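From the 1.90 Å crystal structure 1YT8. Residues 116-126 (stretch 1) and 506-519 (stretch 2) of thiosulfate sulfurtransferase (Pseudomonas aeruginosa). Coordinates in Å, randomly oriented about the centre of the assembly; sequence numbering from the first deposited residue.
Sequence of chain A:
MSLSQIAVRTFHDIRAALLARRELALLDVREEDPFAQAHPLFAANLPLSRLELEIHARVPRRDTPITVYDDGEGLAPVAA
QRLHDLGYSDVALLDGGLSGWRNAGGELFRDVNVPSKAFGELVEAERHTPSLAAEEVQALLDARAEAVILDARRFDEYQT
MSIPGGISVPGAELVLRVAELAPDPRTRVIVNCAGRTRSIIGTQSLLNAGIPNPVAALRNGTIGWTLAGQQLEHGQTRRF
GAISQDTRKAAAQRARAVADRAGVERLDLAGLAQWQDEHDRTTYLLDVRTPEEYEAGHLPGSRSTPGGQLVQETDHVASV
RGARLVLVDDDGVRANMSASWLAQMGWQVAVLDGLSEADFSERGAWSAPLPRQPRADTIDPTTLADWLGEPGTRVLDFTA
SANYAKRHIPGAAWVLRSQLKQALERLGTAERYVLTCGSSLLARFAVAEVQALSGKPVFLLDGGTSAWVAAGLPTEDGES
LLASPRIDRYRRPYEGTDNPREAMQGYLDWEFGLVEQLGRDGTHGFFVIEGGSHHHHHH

Stretch 1 (116-126) SKAFGELVEAE
Stretch 2 (506-519) GYLDWEFGLVEQLG

A single helix, residues 116-126, packs across two successive helical segments of the same chain, 506-512 and 514-519, in a mainly apolar contact that buries 523 Å² and carries one cross-stretch hydrogen bond, from Lys117 to Tyr507. Stretch 1 is helical throughout, with phi/psi near -65/-41 and i to i+4 hydrogen bonds from Gly120 N to Ser116 O (3.1 Å) through Glu126 N to Leu122 O (2.9 Å). In stretch 2 the backbone changes course at Gly513 (phi/psi -102/4), whose N donates to Trp510 O at 3.1 Å; Leu514 N then donates to Glu511 O, also at 3.1 Å. The axis of 116-126 passes 10.5 Å from that of 506-512 at a signed crossing angle of -68°, and 8.9 Å from that of 514-519 at -105°.

In register, the CA of Ala118 is nearest that of Leu514 (5.3 Å) and the CA of Leu122 nearest that of Val515 (5.9 Å). The Ala118 side chain points toward stretch 2 at this close approach: its CB lies 4.1 Å from Leu514 CB and 3.7 Å from Leu518 CD2, while its CA is 3.6 Å from Leu514 CD1. Leu514 and Leu518 both point toward stretch 1 and share the m,t rotamer.

Lys117 extends as m,t,t,t into a hole formed by Tyr507, Trp510, Glu511 and Leu514. Its CB lies 4.2 Å from Leu514 CD1, and its CD is 3.8 Å from Trp510 CH2, at the ring edge. At the tip, Lys117 NZ donates to Tyr507 OH at 2.8 Å, near the plane of the ring. Tyr507 (t, chi2 70°) and Trp510 (t, chi2 70°) leave their backbones sideways, but their ends come nearer to stretch 1.

One turn along, Glu121 (m,m, chi3 -39°) points toward stretch 2 and lays its CG 3.4 Å from Glu511 O. Glu121 OE2 and Glu511 OE1 (Glu511 m,t, chi3 -48°) are only 4.0 Å apart, a proximity of like charges; both carboxylate oxygens of Glu121 are hydrogen-bonded elsewhere in the structure.

Val515 (t), directed sideways, packs its CG2 against the helix backbone, 3.8 Å from both Glu121 C and Leu122 N. The same CG2 is 3.8 Å from Glu121 CB and 4.5 Å from Ala125 CB. Leu122 (t,p) makes a looser apolar contact, CD1 to Val515 CG1 at 4.5 Å. Phe119 and Val123 point away from stretch 2.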

ATOM      1  N   SER A 116       9.331   0.097  -5.382  1.00  9.67           N
ATOM      2  CA  SER A 116       9.412   1.474  -4.904  1.00 11.19           C
ATOM      3  C   SER A 116      10.666   1.746  -4.082  1.00 10.34           C
ATOM      4  O   SER A 116      11.321   2.779  -4.252  1.00 12.50           O
ATOM      5  CB  SER A 116       8.178   1.817  -4.065  1.00 10.59           C
ATOM      6  OG  SER A 116       6.993   1.740  -4.837  1.00 12.95           O
ATOM      7  N   LYS A 117      11.000   0.824  -3.184  1.00 11.92           N
ATOM      8  CA  LYS A 117      12.170   0.996  -2.331  1.00 11.73           C
ATOM      9  C   LYS A 117      13.482   0.804  -3.082  1.00 11.26           C
ATOM     10  O   LYS A 117      14.455   1.522  -2.837  1.00 10.26           O
ATOM     11  CB  LYS A 117      12.093   0.038  -1.143  1.00 13.28           C
ATOM     12  CG  LYS A 117      10.858   0.251  -0.290  1.00 12.63           C
ATOM     13  CD  LYS A 117      10.765  -0.777   0.820  1.00 11.46           C
ATOM     14  CE  LYS A 117       9.551  -0.518   1.694  1.00 11.03           C
ATOM     15  NZ  LYS A 117       9.433  -1.552   2.763  1.00 13.69           N
ATOM     16  N   ALA A 118      13.508  -0.167  -3.988  1.00 12.21           N
ATOM     17  CA  ALA A 118      14.703  -0.424  -4.780  1.00 10.84           C
ATOM     18  C   ALA A 118      14.941   0.788  -5.675  1.00 11.38           C
ATOM     19  O   ALA A 118      16.083   1.206  -5.891  1.00 11.11           O
ATOM     20  CB  ALA A 118      14.513  -1.678  -5.622  1.00 10.41           C
ATOM     21  N   PHE A 119      13.857   1.358  -6.195  1.00 12.83           N
ATOM     22  CA  PHE A 119      13.976   2.540  -7.043  1.00 11.98           C
ATOM     23  C   PHE A 119      14.578   3.693  -6.242  1.00 11.91           C
ATOM     24  O   PHE A 119      15.399   4.452  -6.753  1.00 11.43           O
ATOM     25  CB  PHE A 119      12.612   2.978  -7.588  1.00 12.83           C
ATOM     26  CG  PHE A 119      12.668   4.273  -8.357  1.00 14.31           C
ATOM     27  CD1 PHE A 119      13.301   4.335  -9.596  1.00 13.26           C
ATOM     28  CD2 PHE A 119      12.133   5.440  -7.821  1.00 12.56           C
ATOM     29  CE1 PHE A 119      13.405   5.545 -10.294  1.00 14.44           C
ATOM     30  CE2 PHE A 119      12.232   6.655  -8.507  1.00 14.57           C
ATOM     31  CZ  PHE A 119      12.872   6.705  -9.751  1.00 14.63           C
ATOM     32  N   GLY A 120      14.164   3.822  -4.984  1.00 11.97           N
ATOM     33  CA  GLY A 120      14.690   4.885  -4.147  1.00 13.03           C
ATOM     34  C   GLY A 120      16.201   4.802  -4.017  1.00 13.67           C
ATOM     35  O   GLY A 120      16.904   5.818  -4.065  1.00 10.70           O
ATOM     36  N   GLU A 121      16.707   3.585  -3.857  1.00 12.94           N
ATOM     37  CA  GLU A 121      18.141   3.386  -3.730  1.00 12.44           C
ATOM     38  C   GLU A 121      18.836   3.726  -5.046  1.00 13.19           C
ATOM     39  O   GLU A 121      19.952   4.245  -5.041  1.00 12.48           O
ATOM     40  CB  GLU A 121      18.449   1.941  -3.325  1.00 14.01           C
ATOM     41  CG  GLU A 121      17.963   1.557  -1.920  1.00 13.86           C
ATOM     42  CD  GLU A 121      18.489   2.480  -0.828  1.00 16.27           C
ATOM     43  OE1 GLU A 121      19.674   2.883  -0.901  1.00 16.95           O
ATOM     44  OE2 GLU A 121      17.724   2.792   0.112  1.00 16.41           O
ATOM     45  N   LEU A 122      18.174   3.431  -6.163  1.00 10.54           N
ATOM     46  CA  LEU A 122      18.726   3.726  -7.488  1.00 12.29           C
ATOM     47  C   LEU A 122      18.874   5.234  -7.676  1.00 11.65           C
ATOM     48  O   LEU A 122      19.859   5.705  -8.259  1.00 15.46           O
ATOM     49  CB  LEU A 122      17.820   3.160  -8.586  1.00 12.83           C
ATOM     50  CG  LEU A 122      18.314   3.322 -10.030  1.00 14.19           C
ATOM     51  CD1 LEU A 122      19.615   2.534 -10.217  1.00 15.92           C
ATOM     52  CD2 LEU A 122      17.255   2.814 -10.996  1.00 14.79           C
ATOM     53  N   VAL A 123      17.892   5.989  -7.188  1.00 11.88           N
ATOM     54  CA  VAL A 123      17.938   7.441  -7.292  1.00 12.34           C
ATOM     55  C   VAL A 123      19.165   7.983  -6.554  1.00 14.03           C
ATOM     56  O   VAL A 123      19.914   8.792  -7.112  1.00 13.78           O
ATOM     57  CB  VAL A 123      16.638   8.092  -6.733  1.00 11.62           C
ATOM     58  CG1 VAL A 123      16.781   9.610  -6.684  1.00 11.08           C
ATOM     59  CG2 VAL A 123      15.447   7.724  -7.625  1.00 10.96           C
ATOM     60  N   GLU A 124      19.389   7.538  -5.317  1.00 13.95           N
ATOM     61  CA  GLU A 124      20.548   8.021  -4.568  1.00 16.08           C
ATOM     62  C   GLU A 124      21.845   7.601  -5.246  1.00 16.38           C
ATOM     63  O   GLU A 124      22.799   8.377  -5.317  1.00 16.11           O
ATOM     64  CB  GLU A 124      20.562   7.496  -3.127  1.00 18.48           C
ATOM     65  CG  GLU A 124      21.647   8.171  -2.280  1.00 22.56           C
ATOM     66  CD  GLU A 124      21.738   7.635  -0.863  1.00 24.91           C
ATOM     67  OE1 GLU A 124      22.227   6.501  -0.680  1.00 27.02           O
ATOM     68  OE2 GLU A 124      21.318   8.351   0.069  1.00 27.80           O
ATOM     69  N   ALA A 125      21.882   6.369  -5.738  1.00 15.70           N
ATOM     70  CA  ALA A 125      23.082   5.868  -6.403  1.00 16.90           C
ATOM     71  C   ALA A 125      23.416   6.687  -7.652  1.00 18.07           C
ATOM     72  O   ALA A 125      24.584   6.993  -7.915  1.00 18.43           O
ATOM     73  CB  ALA A 125      22.894   4.400  -6.775  1.00 15.96           C
ATOM     74  N   GLU A 126      22.388   7.052  -8.411  1.00 16.48           N
ATOM     75  CA  GLU A 126      22.575   7.810  -9.645  1.00 17.08           C
ATOM     76  C   GLU A 126      22.735   9.315  -9.485  1.00 17.57           C
ATOM     77  O   GLU A 126      23.531   9.934 -10.193  1.00 18.03           O
ATOM     78  CB  GLU A 126      21.409   7.548 -10.602  1.00 19.07           C
ATOM     79  CG  GLU A 126      21.304   6.109 -11.080  1.00 21.12           C
ATOM     80  CD  GLU A 126      22.540   5.658 -11.826  1.00 24.72           C
ATOM     81  OE1 GLU A 126      22.867   6.274 -12.861  1.00 25.09           O
ATOM     82  OE2 GLU A 126      23.189   4.690 -11.375  1.00 27.67           O
ATOM     83  N   GLY A 506      19.013  -4.333  10.242  1.00 16.32           N
ATOM     84  CA  GLY A 506      18.900  -5.332   9.195  1.00 17.66           C
ATOM     85  C   GLY A 506      18.111  -4.805   8.012  1.00 15.88           C
ATOM     86  O   GLY A 506      18.367  -5.174   6.866  1.00 16.09           O
ATOM     87  N   TYR A 507      17.143  -3.938   8.298  1.00 16.15           N
ATOM     88  CA  TYR A 507      16.316  -3.342   7.256  1.00 16.33           C
ATOM     89  C   TYR A 507      17.190  -2.436   6.387  1.00 15.65           C
ATOM     90  O   TYR A 507      17.088  -2.448   5.159  1.00 14.49           O
ATOM     91  CB  TYR A 507      15.183  -2.524   7.879  1.00 15.26           C
ATOM     92  CG  TYR A 507      14.238  -1.937   6.858  1.00 17.62           C
ATOM     93  CD1 TYR A 507      13.369  -2.756   6.133  1.00 17.14           C
ATOM     94  CD2 TYR A 507      14.236  -0.569   6.587  1.00 16.27           C
ATOM     95  CE1 TYR A 507      12.522  -2.225   5.163  1.00 16.61           C
ATOM     96  CE2 TYR A 507      13.395  -0.029   5.616  1.00 16.92           C
ATOM     97  CZ  TYR A 507      12.543  -0.862   4.910  1.00 17.34           C
ATOM     98  OH  TYR A 507      11.712  -0.332   3.949  1.00 16.53           O
ATOM     99  N   LEU A 508      18.050  -1.653   7.029  1.00 15.66           N
ATOM    100  CA  LEU A 508      18.948  -0.762   6.300  1.00 14.78           C
ATOM    101  C   LEU A 508      19.922  -1.571   5.445  1.00 16.11           C
ATOM    102  O   LEU A 508      20.190  -1.222   4.291  1.00 14.41           O
ATOM    103  CB  LEU A 508      19.729   0.121   7.278  1.00 16.36           C
ATOM    104  CG  LEU A 508      18.916   1.063   8.173  1.00 17.26           C
ATOM    105  CD1 LEU A 508      19.868   1.825   9.086  1.00 15.48           C
ATOM    106  CD2 LEU A 508      18.095   2.034   7.320  1.00 17.13           C
ATOM    107  N   ASP A 509      20.452  -2.650   6.016  1.00 15.07           N
ATOM    108  CA  ASP A 509      21.390  -3.498   5.290  1.00 16.43           C
ATOM    109  C   ASP A 509      20.706  -4.094   4.068  1.00 16.63           C
ATOM    110  O   ASP A 509      21.320  -4.235   3.012  1.00 16.25           O
ATOM    111  CB  ASP A 509      21.917  -4.631   6.175  1.00 17.28           C
ATOM    112  CG  ASP A 509      22.739  -4.131   7.346  1.00 20.94           C
ATOM    113  OD1 ASP A 509      23.380  -3.069   7.223  1.00 21.32           O
ATOM    114  OD2 ASP A 509      22.755  -4.814   8.391  1.00 24.72           O
ATOM    115  N   TRP A 510      19.433  -4.451   4.216  1.00 16.04           N
ATOM    116  CA  TRP A 510      18.681  -5.013   3.106  1.00 16.37           C
ATOM    117  C   TRP A 510      18.569  -3.984   1.978  1.00 15.20           C
ATOM    118  O   TRP A 510      18.805  -4.304   0.812  1.00 17.45           O
ATOM    119  CB  TRP A 510      17.285  -5.445   3.567  1.00 15.58           C
ATOM    120  CG  TRP A 510      16.348  -5.731   2.432  1.00 15.95           C
ATOM    121  CD1 TRP A 510      16.397  -6.786   1.566  1.00 13.88           C
ATOM    122  CD2 TRP A 510      15.250  -4.914   2.011  1.00 15.87           C
ATOM    123  NE1 TRP A 510      15.397  -6.676   0.629  1.00 15.30           N
ATOM    124  CE2 TRP A 510      14.677  -5.535   0.879  1.00 14.43           C
ATOM    125  CE3 TRP A 510      14.694  -3.716   2.482  1.00 14.73           C
ATOM    126  CZ2 TRP A 510      13.577  -4.998   0.205  1.00 13.86           C
ATOM    127  CZ3 TRP A 510      13.598  -3.179   1.812  1.00 16.11           C
ATOM    128  CH2 TRP A 510      13.050  -3.823   0.684  1.00 15.52           C
ATOM    129  N   GLU A 511      18.223  -2.746   2.317  1.00 13.89           N
ATOM    130  CA  GLU A 511      18.098  -1.713   1.293  1.00 15.87           C
ATOM    131  C   GLU A 511      19.439  -1.440   0.614  1.00 15.33           C
ATOM    132  O   GLU A 511      19.486  -1.126  -0.576  1.00 17.02           O
ATOM    133  CB  GLU A 511      17.512  -0.424   1.891  1.00 16.08           C
ATOM    134  CG  GLU A 511      16.082  -0.608   2.406  1.00 17.22           C
ATOM    135  CD  GLU A 511      15.393   0.692   2.793  1.00 20.73           C
ATOM    136  OE1 GLU A 511      15.998   1.506   3.521  1.00 21.85           O
ATOM    137  OE2 GLU A 511      14.232   0.892   2.380  1.00 21.42           O
ATOM    138  N   PHE A 512      20.525  -1.590   1.366  1.00 14.88           N
ATOM    139  CA  PHE A 512      21.875  -1.374   0.843  1.00 17.16           C
ATOM    140  C   PHE A 512      22.197  -2.319  -0.318  1.00 16.74           C
ATOM    141  O   PHE A 512      23.043  -2.015  -1.163  1.00 16.41           O
ATOM    142  CB  PHE A 512      22.902  -1.587   1.961  1.00 22.92           C
ATOM    143  CG  PHE A 512      24.328  -1.297   1.554  1.00 26.65           C
ATOM    144  CD1 PHE A 512      24.792   0.013   1.469  1.00 29.19           C
ATOM    145  CD2 PHE A 512      25.207  -2.338   1.257  1.00 29.44           C
ATOM    146  CE1 PHE A 512      26.115   0.285   1.095  1.00 31.21           C
ATOM    147  CE2 PHE A 512      26.530  -2.079   0.882  1.00 30.11           C
ATOM    148  CZ  PHE A 512      26.983  -0.764   0.801  1.00 30.50           C
ATOM    149  N   GLY A 513      21.528  -3.466  -0.362  1.00 15.39           N
ATOM    150  CA  GLY A 513      21.798  -4.418  -1.428  1.00 14.55           C
ATOM    151  C   GLY A 513      20.796  -4.451  -2.569  1.00 14.59           C
ATOM    152  O   GLY A 513      20.929  -5.271  -3.480  1.00 14.12           O
ATOM    153  N   LEU A 514      19.811  -3.559  -2.547  1.00 11.95           N
ATOM    154  CA  LEU A 514      18.777  -3.539  -3.582  1.00 12.35           C
ATOM    155  C   LEU A 514      19.210  -3.199  -5.005  1.00 12.64           C
ATOM    156  O   LEU A 514      18.742  -3.821  -5.954  1.00 13.52           O
ATOM    157  CB  LEU A 514      17.635  -2.605  -3.171  1.00 12.08           C
ATOM    158  CG  LEU A 514      16.727  -3.149  -2.069  1.00 13.30           C
ATOM    159  CD1 LEU A 514      15.691  -2.104  -1.705  1.00 11.95           C
ATOM    160  CD2 LEU A 514      16.054  -4.431  -2.547  1.00 14.27           C
ATOM    161  N   VAL A 515      20.084  -2.215  -5.172  1.00 12.02           N
ATOM    162  CA  VAL A 515      20.518  -1.858  -6.517  1.00 13.62           C
ATOM    163  C   VAL A 515      21.207  -3.041  -7.191  1.00 14.47           C
ATOM    164  O   VAL A 515      21.009  -3.294  -8.384  1.00 15.86           O
ATOM    165  CB  VAL A 515      21.443  -0.630  -6.493  1.00 13.65           C
ATOM    166  CG1 VAL A 515      22.070  -0.409  -7.867  1.00 13.59           C
ATOM    167  CG2 VAL A 515      20.629   0.593  -6.093  1.00 15.41           C
ATOM    168  N   GLU A 516      22.001  -3.780  -6.425  1.00 15.34           N
ATOM    169  CA  GLU A 516      22.682  -4.944  -6.968  1.00 18.13           C
ATOM    170  C   GLU A 516      21.639  -5.971  -7.414  1.00 17.22           C
ATOM    171  O   GLU A 516      21.772  -6.576  -8.476  1.00 15.94           O
ATOM    172  CB  GLU A 516      23.608  -5.561  -5.919  1.00 20.61           C
ATOM    173  CG  GLU A 516      24.423  -6.736  -6.435  1.00 26.67           C
ATOM    174  CD  GLU A 516      25.360  -7.305  -5.385  1.00 31.83           C
ATOM    175  OE1 GLU A 516      26.155  -6.529  -4.813  1.00 34.43           O
ATOM    176  OE2 GLU A 516      25.306  -8.527  -5.135  1.00 35.29           O
ATOM    177  N   GLN A 517      20.597  -6.158  -6.607  1.00 16.06           N
ATOM    178  CA  GLN A 517      19.544  -7.113  -6.952  1.00 14.20           C
ATOM    179  C   GLN A 517      18.800  -6.696  -8.219  1.00 14.03           C
ATOM    180  O   GLN A 517      18.440  -7.545  -9.039  1.00 15.73           O
ATOM    181  CB  GLN A 517      18.533  -7.262  -5.812  1.00 15.93           C
ATOM    182  CG  GLN A 517      19.050  -7.970  -4.575  1.00 14.55           C
ATOM    183  CD  GLN A 517      17.916  -8.534  -3.750  1.00 16.22           C
ATOM    184  OE1 GLN A 517      17.361  -9.592  -4.071  1.00 18.41           O
ATOM    185  NE2 GLN A 517      17.541  -7.820  -2.698  1.00 14.26           N
ATOM    186  N   LEU A 518      18.554  -5.397  -8.368  1.00 13.89           N
ATOM    187  CA  LEU A 518      17.873  -4.885  -9.557  1.00 14.01           C
ATOM    188  C   LEU A 518      18.677  -5.264 -10.799  1.00 15.48           C
ATOM    189  O   LEU A 518      18.113  -5.617 -11.833  1.00 16.11           O
ATOM    190  CB  LEU A 518      17.734  -3.357  -9.492  1.00 14.00           C
ATOM    191  CG  LEU A 518      16.711  -2.758  -8.520  1.00 13.04           C
ATOM    192  CD1 LEU A 518      16.755  -1.235  -8.610  1.00 10.60           C
ATOM    193  CD2 LEU A 518      15.312  -3.262  -8.864  1.00 13.33           C
ATOM    194  N   GLY A 519      20.001  -5.188 -10.686  1.00 16.13           N
ATOM    195  CA  GLY A 519      20.855  -5.538 -11.806  1.00 16.30           C
ATOM    196  C   GLY A 519      20.696  -7.002 -12.170  1.00 18.63           C
ATOM    197  O   GLY A 519      20.681  -7.359 -13.346  1.00 17.70           O
TER